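Local structure of aldehyde dehydrogenase family protein (Pseudomonas syringae pv. tomato, 6X9L) at residues T156-P161 with K182-S187; L192-L197 with G206-V211. The protein oxidises long-chain aliphatic aldehydes, probably to the corresponding acids, with NAD+ as the electron acceptor. The protein carries 1 engineered substitution. All coordinates share one frame; numbering follows the deposited sequence.

In the fold
Contacts 1 and 2 follow one another along the chain, and their centres lie about 14 Å apart. Both belong to the region built on the mixed sheet that carries NAD. Contact 1 (156-161 with 182-187) joins the loops that follow strands 143-155 and 178-182, which are parallel neighbours in this sheet. Contact 2 (192-197 with 206-211) sets helix 188-201 on strand 208-210, the next parallel strand. The loop 182-187 leads into that helix. Pro183 also packs against Leu210 and Val211, so the two contacts touch. Contact 1 supplies part of the NAD site, and its Asn159 and Trp160 belong to the octanal pocket. Contact 2 lies farther out, with the Leu210 side chain about 11 Å from NAD.

Contact 1: residues T156-P161 with K182-S187; sequences TPWNWP and KPSELS. With NAD (nicotinamide-adenine-dinucleotide), chain D; OYA (octanal), chain C.
A water molecule joins Pro157 and Ser184. It donates to Pro157 O and accepts from Ser184 N, each 3.0 Å from the water oxygen. Thr156 N makes a weak hydrogen bond of 3.4 Å to Lys182 O. Ser184 OG lies in the plane of the Trp158 ring, at its edge, 3.6 Å from Trp158 CD1. The same OG accepts a hydrogen bond from Leu186 N at 3.0 Å, forming an ST turn. A type I turn runs from Ser184 to Ser187. The first torsion of Ser187 (chi1 61°) turns its OG toward CA and CB of Trp158. Leu186 CD1 touches Trp158 CD1 obliquely.

Both loops follow parallel strands of the sheet that carries NAD, and both reach the cofactor, as in the Rossmann-like domain of aldehyde dehydrogenases. NAD O3B donates to Thr156 O at 2.8 Å. NAD O2B donates to Glu185 OE1 at 2.9 Å and receives a weak hydrogen bond from Lys182 NZ. The lysine chain bends at chi3 (84°) and chi4 (59°), which brings NZ to the ribose. NZ also forms a salt bridge with Glu185. Trp158 NE1 makes a weak, strongly bent hydrogen bond to phosphate oxygen O2N of NAD. Octanal C11 lies 3.6 Å above one face of the Trp160 ring, toward its rim. Octanal is also hydrogen-bonded to the backbone N of Ala291, an engineered residue.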
loop_
_atom_site.group_PDB
_atom_site.type_symbol
_atom_site.label_atom_id
_atom_site.label_comp_id
_atom_site.label_asym_id
_atom_site.label_seq_id
_atom_site.Cartn_x
_atom_site.Cartn_y
_atom_site.Cartn_z
ATOM N N THR A 156 1.328 -14.555 10.591
ATOM C CA THR A 156 0.638 -15.577 9.823
ATOM C C THR A 156 -0.420 -16.309 10.642
ATOM O O THR A 156 -0.357 -16.358 11.879
ATOM C CB THR A 156 1.650 -16.580 9.246
ATOM O OG1 THR A 156 2.549 -17.001 10.273
ATOM C CG2 THR A 156 2.436 -15.935 8.103
ATOM N N PRO A 157 -1.433 -16.899 9.954
ATOM C CA PRO A 157 -2.529 -17.590 10.649
ATOM C C PRO A 157 -2.254 -19.080 10.788
ATOM O O PRO A 157 -1.171 -19.550 10.433
ATOM C CB PRO A 157 -3.710 -17.328 9.718
ATOM C CG PRO A 157 -3.035 -17.465 8.337
ATOM C CD PRO A 157 -1.622 -16.929 8.492
ATOM N N TRP A 158 -3.241 -19.851 11.253
ATOM C CA TRP A 158 -3.007 -21.261 11.562
ATOM C C TRP A 158 -3.579 -22.243 10.541
ATOM O O TRP A 158 -3.325 -23.449 10.665
ATOM C CB TRP A 158 -3.591 -21.589 12.935
ATOM C CG TRP A 158 -5.000 -21.082 13.093
ATOM C CD1 TRP A 158 -5.407 -20.015 13.854
ATOM C CD2 TRP A 158 -6.187 -21.621 12.495
ATOM N NE1 TRP A 158 -6.756 -19.864 13.757
ATOM C CE2 TRP A 158 -7.263 -20.838 12.932
ATOM C CE3 TRP A 158 -6.441 -22.694 11.639
ATOM C CZ2 TRP A 158 -8.586 -21.093 12.529
ATOM C CZ3 TRP A 158 -7.751 -22.935 11.241
ATOM C CH2 TRP A 158 -8.798 -22.149 11.681
ATOM N N ASN A 159 -4.335 -21.770 9.539
ATOM C CA ASN A 159 -5.143 -22.668 8.710
ATOM C C ASN A 159 -4.325 -23.309 7.590
ATOM O O ASN A 159 -4.573 -24.463 7.208
ATOM C CB ASN A 159 -6.329 -21.912 8.118
ATOM C CG ASN A 159 -5.893 -20.856 7.136
ATOM O OD1 ASN A 159 -4.935 -20.114 7.396
ATOM N ND2 ASN A 159 -6.556 -20.805 5.989
ATOM N N TRP A 160 -3.366 -22.573 7.042
ATOM C CA TRP A 160 -2.381 -23.101 6.099
ATOM C C TRP A 160 -0.997 -22.682 6.593
ATOM O O TRP A 160 -0.308 -21.880 5.951
ATOM C CB TRP A 160 -2.642 -22.589 4.687
ATOM C CG TRP A 160 -3.832 -23.172 4.038
ATOM C CD1 TRP A 160 -5.135 -22.766 4.166
ATOM C CD2 TRP A 160 -3.841 -24.268 3.125
ATOM N NE1 TRP A 160 -5.954 -23.553 3.389
ATOM C CE2 TRP A 160 -5.183 -24.485 2.741
ATOM C CE3 TRP A 160 -2.840 -25.084 2.581
ATOM C CZ2 TRP A 160 -5.549 -25.489 1.839
ATOM C CZ3 TRP A 160 -3.208 -26.083 1.688
ATOM C CH2 TRP A 160 -4.551 -26.271 1.322
ATOM N N PRO A 161 -0.546 -23.243 7.724
ATOM C CA PRO A 161 0.542 -22.586 8.481
ATOM C C PRO A 161 1.869 -22.503 7.730
ATOM O O PRO A 161 2.437 -21.405 7.609
ATOM C CB PRO A 161 0.639 -23.429 9.763
ATOM C CG PRO A 161 -0.020 -24.743 9.439
ATOM C CD PRO A 161 -1.036 -24.478 8.368
ATOM N N LYS A 182 6.224 -13.782 13.336
ATOM C CA LYS A 182 5.436 -14.300 14.446
ATOM C C LYS A 182 4.418 -15.284 13.895
ATOM O O LYS A 182 3.443 -14.859 13.255
ATOM C CB LYS A 182 4.726 -13.181 15.211
ATOM C CG LYS A 182 4.178 -13.663 16.563
ATOM C CD LYS A 182 2.937 -12.912 17.030
ATOM C CE LYS A 182 1.666 -13.486 16.411
ATOM N NZ LYS A 182 1.478 -14.925 16.752
ATOM N N PRO A 183 4.598 -16.592 14.084
ATOM C CA PRO A 183 3.589 -17.551 13.617
ATOM C C PRO A 183 2.351 -17.454 14.479
ATOM O O PRO A 183 2.341 -16.841 15.545
ATOM C CB PRO A 183 4.254 -18.924 13.784
ATOM C CG PRO A 183 5.693 -18.643 14.173
ATOM C CD PRO A 183 5.717 -17.256 14.774
ATOM N N SER A 184 1.291 -18.089 14.008
ATOM C CA SER A 184 0.114 -18.280 14.839
ATOM C C SER A 184 0.482 -19.046 16.110
ATOM O O SER A 184 1.179 -20.067 16.061
ATOM C CB SER A 184 -0.940 -19.025 14.047
ATOM O OG SER A 184 -1.969 -19.488 14.892
ATOM N N GLU A 185 0.023 -18.547 17.259
ATOM C CA GLU A 185 0.235 -19.310 18.478
ATOM C C GLU A 185 -0.608 -20.576 18.508
ATOM O O GLU A 185 -0.386 -21.428 19.375
ATOM C CB GLU A 185 -0.051 -18.452 19.707
ATOM C CG GLU A 185 -1.475 -17.890 19.802
ATOM C CD GLU A 185 -1.737 -16.706 18.862
ATOM O OE1 GLU A 185 -1.097 -16.632 17.785
ATOM O OE2 GLU A 185 -2.595 -15.853 19.197
ATOM N N LEU A 186 -1.544 -20.738 17.577
ATOM C CA LEU A 186 -2.297 -21.981 17.451
ATOM C C LEU A 186 -1.726 -22.928 16.395
ATOM O O LEU A 186 -2.321 -23.971 16.129
ATOM C CB LEU A 186 -3.769 -21.666 17.149
ATOM C CG LEU A 186 -4.363 -20.703 18.191
ATOM C CD1 LEU A 186 -5.524 -19.866 17.662
ATOM C CD2 LEU A 186 -4.795 -21.492 19.401
ATOM N N SER A 187 -0.585 -22.609 15.801
ATOM C CA SER A 187 0.082 -23.543 14.894
ATOM C C SER A 187 1.584 -23.283 14.926
ATOM O O SER A 187 2.219 -23.060 13.890
ATOM C CB SER A 187 -0.472 -23.423 13.470
ATOM O OG SER A 187 -0.271 -22.121 12.946
HETATM P PA NAD D . -6.364 -13.710 13.369
HETATM O O1A NAD D . -6.696 -12.447 12.656
HETATM O O2A NAD D . -7.125 -13.897 14.625
HETATM O O5B NAD D . -4.775 -13.821 13.653
HETATM C C5B NAD D . -3.834 -13.753 12.597
HETATM C C4B NAD D . -2.437 -13.445 13.154
HETATM O O4B NAD D . -2.464 -12.180 13.784
HETATM C C3B NAD D . -1.986 -14.420 14.232
HETATM O O3B NAD D . -0.583 -14.609 14.095
HETATM C C2B NAD D . -2.280 -13.698 15.535
HETATM O O2B NAD D . -1.410 -14.065 16.584
HETATM C C1B NAD D . -1.993 -12.282 15.122
HETATM N N9A NAD D . -2.736 -11.277 15.870
HETATM C C8A NAD D . -3.964 -11.386 16.487
HETATM N N7A NAD D . -4.268 -10.166 16.991
HETATM C C5A NAD D . -3.262 -9.306 16.704
HETATM C C6A NAD D . -3.061 -7.962 16.974
HETATM N N6A NAD D . -4.043 -7.235 17.507
HETATM N N1A NAD D . -1.911 -7.353 16.517
HETATM C C2A NAD D . -0.971 -8.062 15.806
HETATM N N3A NAD D . -1.172 -9.400 15.536
HETATM C C4A NAD D . -2.299 -9.996 15.989
HETATM O O3 NAD D . -6.507 -14.917 12.312
HETATM P PN NAD D . -7.547 -16.143 12.312
HETATM O O1N NAD D . -8.928 -15.619 12.186
HETATM O O2N NAD D . -7.218 -17.071 13.408
HETATM O O5D NAD D . -7.019 -16.712 10.875
HETATM C C5D NAD D . -7.953 -17.030 9.872
HETATM C C4D NAD D . -8.252 -15.767 9.062
HETATM O O4D NAD D . -7.173 -15.493 8.185
HETATM C C3D NAD D . -9.480 -15.965 8.194
HETATM O O3D NAD D . -10.172 -14.744 8.100
HETATM C C2D NAD D . -8.873 -16.252 6.845
HETATM O O2D NAD D . -9.749 -15.947 5.781
HETATM C C1D NAD D . -7.651 -15.339 6.865
HETATM N N1N NAD D . -6.734 -15.792 5.812
HETATM C C2N NAD D . -6.510 -14.991 4.726
HETATM C C3N NAD D . -5.686 -15.427 3.697
HETATM C C7N NAD D . -5.425 -14.596 2.480
HETATM O O7N NAD D . -4.349 -14.990 1.667
HETATM N N7N NAD D . -6.186 -13.542 2.169
HETATM C C4N NAD D . -5.094 -16.682 3.771
HETATM C C5N NAD D . -5.337 -17.489 4.874
HETATM C C6N NAD D . -6.172 -17.038 5.889
HETATM C C14 OYA C . -6.046 -25.149 -3.741
HETATM C C5 OYA C . -6.207 -24.186 -2.580
HETATM C C6 OYA C . -4.843 -23.642 -2.200
HETATM C C11 OYA C . -4.898 -23.080 -0.798
HETATM C C7 OYA C . -5.445 -21.663 -0.801
HETATM C C8 OYA C . -5.358 -21.143 0.633
HETATM C C9 OYA C . -5.481 -19.625 0.717
HETATM C C10 OYA C . -6.761 -19.217 1.417
HETATM O OAB OYA C . -6.782 -19.121 2.627
HETATM O O HOH W 1 1.724 -19.066 11.255
#

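Contact 2: residues L192-L197 with G206-V211; sequences LLFAQL and GVFNLV
Ala195 sends its methyl group into the notch between Phe208 and Leu210. Its CB lies in the plane of the Phe208 ring, at the edge, 3.6 Å from Phe208 CE2. On the strand, Phe208 and Leu210 both point toward the helix, and Leu210 CD1 comes within 3.6 Å of the same Ala195 CB. Ala195 and Leu210 also have the closest pair of CA atoms, 7.0 Å apart.

Phe194 stands next to Ala195 on the helix and meets another part of the Phe208 ring. The two rings form an offset edge-to-face pair, with planes at 87° and centroids 5.4 Å apart. The edge of Phe194 is turned to the face of Phe208, and Phe194 CE2 reaches Phe208 CZ at 3.7 Å. Phe194 CG is anti to the backbone N (chi1 173°), which swings the ring toward the strand although its first bond runs along the contact. Phe208 is thus touched at its edge by the methyl group and near its far tip by the other ring. Leu192, at the N-terminal end of the helical segment, approaches more loosely, with its backbone N 4.4 Å from Leu210 CD1.

All the touching residues are buried, and the contact is apolar. Phe194 also packs on Leu162, Ile165 and Val169 of helix 161-174, so it sits between helix 188-201, that helix and the strand. Tyr20 of strand 19-21 packs against Phe208 and Leu210. The axes of the short segments 192-197 and 208-210 pass 9.4 Å apart and run roughly antiparallel, at 152°. This is the helix-on-strand packing of a beta-alpha-beta crossover, formed here by strand 178-182, helix 188-201 and strand 208-210 of the Rossmann-like NAD-binding domain.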
loop_
_atom_site.group_PDB
_atom_site.type_symbol
_atom_site.label_atom_id
_atom_site.label_comp_id
_atom_site.label_asym_id
_atom_site.label_seq_id
_atom_site.Cartn_x
_atom_site.Cartn_y
_atom_site.Cartn_z
ATOM N N LEU A 192 8.293 -24.025 14.046
ATOM C CA LEU A 192 9.516 -24.450 14.723
ATOM C C LEU A 192 10.389 -25.310 13.817
ATOM O O LEU A 192 11.607 -25.121 13.769
ATOM C CB LEU A 192 9.182 -25.207 16.006
ATOM C CG LEU A 192 8.760 -24.397 17.230
ATOM C CD1 LEU A 192 8.465 -25.344 18.379
ATOM C CD2 LEU A 192 9.826 -23.384 17.617
ATOM N N LEU A 193 9.788 -26.266 13.100
ATOM C CA LEU A 193 10.535 -27.073 12.129
ATOM C C LEU A 193 11.065 -26.225 10.982
ATOM O O LEU A 193 12.181 -26.445 10.498
ATOM C CB LEU A 193 9.650 -28.184 11.564
ATOM C CG LEU A 193 9.285 -29.316 12.503
ATOM C CD1 LEU A 193 8.359 -30.311 11.784
ATOM C CD2 LEU A 193 10.548 -29.976 12.960
ATOM N N PHE A 194 10.264 -25.267 10.516
ATOM C CA PHE A 194 10.679 -24.422 9.400
ATOM C C PHE A 194 11.902 -23.574 9.746
ATOM O O PHE A 194 12.808 -23.419 8.918
ATOM C CB PHE A 194 9.523 -23.527 8.970
ATOM C CG PHE A 194 9.913 -22.507 7.948
ATOM C CD1 PHE A 194 10.067 -22.866 6.617
ATOM C CD2 PHE A 194 10.147 -21.193 8.322
ATOM C CE1 PHE A 194 10.425 -21.929 5.685
ATOM C CE2 PHE A 194 10.510 -20.249 7.395
ATOM C CZ PHE A 194 10.647 -20.607 6.078
ATOM N N ALA A 195 11.936 -22.994 10.949
ATOM C CA ALA A 195 13.106 -22.226 11.368
ATOM C C ALA A 195 14.353 -23.102 11.368
ATOM O O ALA A 195 15.401 -22.714 10.835
ATOM C CB ALA A 195 12.880 -21.616 12.751
ATOM N N GLN A 196 14.249 -24.301 11.959
ATOM C CA GLN A 196 15.350 -25.256 11.916
ATOM C C GLN A 196 15.789 -25.513 10.484
ATOM O O GLN A 196 16.983 -25.674 10.209
ATOM C CB GLN A 196 14.925 -26.567 12.570
ATOM C CG GLN A 196 16.067 -27.531 12.774
ATOM C CD GLN A 196 17.171 -26.910 13.590
ATOM O OE1 GLN A 196 16.945 -26.477 14.729
ATOM N NE2 GLN A 196 18.374 -26.835 13.007
ATOM N N LEU A 197 14.820 -25.538 9.562
ATOM C CA LEU A 197 15.074 -25.863 8.164
ATOM C C LEU A 197 15.873 -24.767 7.463
ATOM O O LEU A 197 16.819 -25.063 6.720
ATOM C CB LEU A 197 13.740 -26.107 7.444
ATOM C CG LEU A 197 13.785 -26.593 5.993
ATOM C CD1 LEU A 197 12.672 -27.599 5.740
ATOM C CD2 LEU A 197 13.678 -25.426 5.040
ATOM N N GLY A 206 20.382 -13.836 11.311
ATOM C CA GLY A 206 19.685 -12.582 11.318
ATOM C C GLY A 206 18.829 -12.314 10.102
ATOM O O GLY A 206 18.026 -11.377 10.131
ATOM N N VAL A 207 18.957 -13.095 9.032
ATOM C CA VAL A 207 18.077 -12.859 7.890
ATOM C C VAL A 207 16.654 -13.302 8.211
ATOM O O VAL A 207 15.681 -12.658 7.791
ATOM C CB VAL A 207 18.618 -13.545 6.629
ATOM C CG1 VAL A 207 17.652 -13.335 5.473
ATOM C CG2 VAL A 207 19.987 -12.981 6.285
ATOM N N PHE A 208 16.506 -14.387 8.982
ATOM C CA PHE A 208 15.200 -14.905 9.371
ATOM C C PHE A 208 15.149 -15.078 10.880
ATOM O O PHE A 208 16.024 -15.719 11.463
ATOM C CB PHE A 208 14.895 -16.242 8.690
ATOM C CG PHE A 208 13.712 -16.943 9.262
ATOM C CD1 PHE A 208 12.431 -16.587 8.875
ATOM C CD2 PHE A 208 13.873 -17.953 10.206
ATOM C CE1 PHE A 208 11.317 -17.226 9.411
ATOM C CE2 PHE A 208 12.769 -18.599 10.740
ATOM C CZ PHE A 208 11.487 -18.229 10.335
ATOM N N ASN A 209 14.113 -14.522 11.509
ATOM C CA ASN A 209 13.976 -14.583 12.955
ATOM C C ASN A 209 12.559 -14.981 13.328
ATOM O O ASN A 209 11.595 -14.502 12.727
ATOM C CB ASN A 209 14.346 -13.252 13.576
ATOM C CG ASN A 209 15.773 -12.862 13.269
ATOM O OD1 ASN A 209 16.701 -13.375 13.870
ATOM N ND2 ASN A 209 15.952 -11.963 12.320
ATOM N N LEU A 210 12.446 -15.870 14.321
ATOM C CA LEU A 210 11.175 -16.427 14.769
ATOM C C LEU A 210 10.906 -16.059 16.230
ATOM O O LEU A 210 11.737 -16.321 17.113
ATOM C CB LEU A 210 11.184 -17.943 14.599
ATOM C CG LEU A 210 9.828 -18.629 14.684
ATOM C CD1 LEU A 210 9.908 -19.924 13.944
ATOM C CD2 LEU A 210 9.482 -18.880 16.123
ATOM N N VAL A 211 9.750 -15.452 16.492
ATOM C CA VAL A 211 9.310 -15.210 17.859
ATOM C C VAL A 211 7.873 -15.693 17.990
ATOM O O VAL A 211 7.016 -15.372 17.159
ATOM C CB VAL A 211 9.416 -13.726 18.271
ATOM C CG1 VAL A 211 9.000 -13.561 19.722
ATOM C CG2 VAL A 211 10.828 -13.192 18.057
#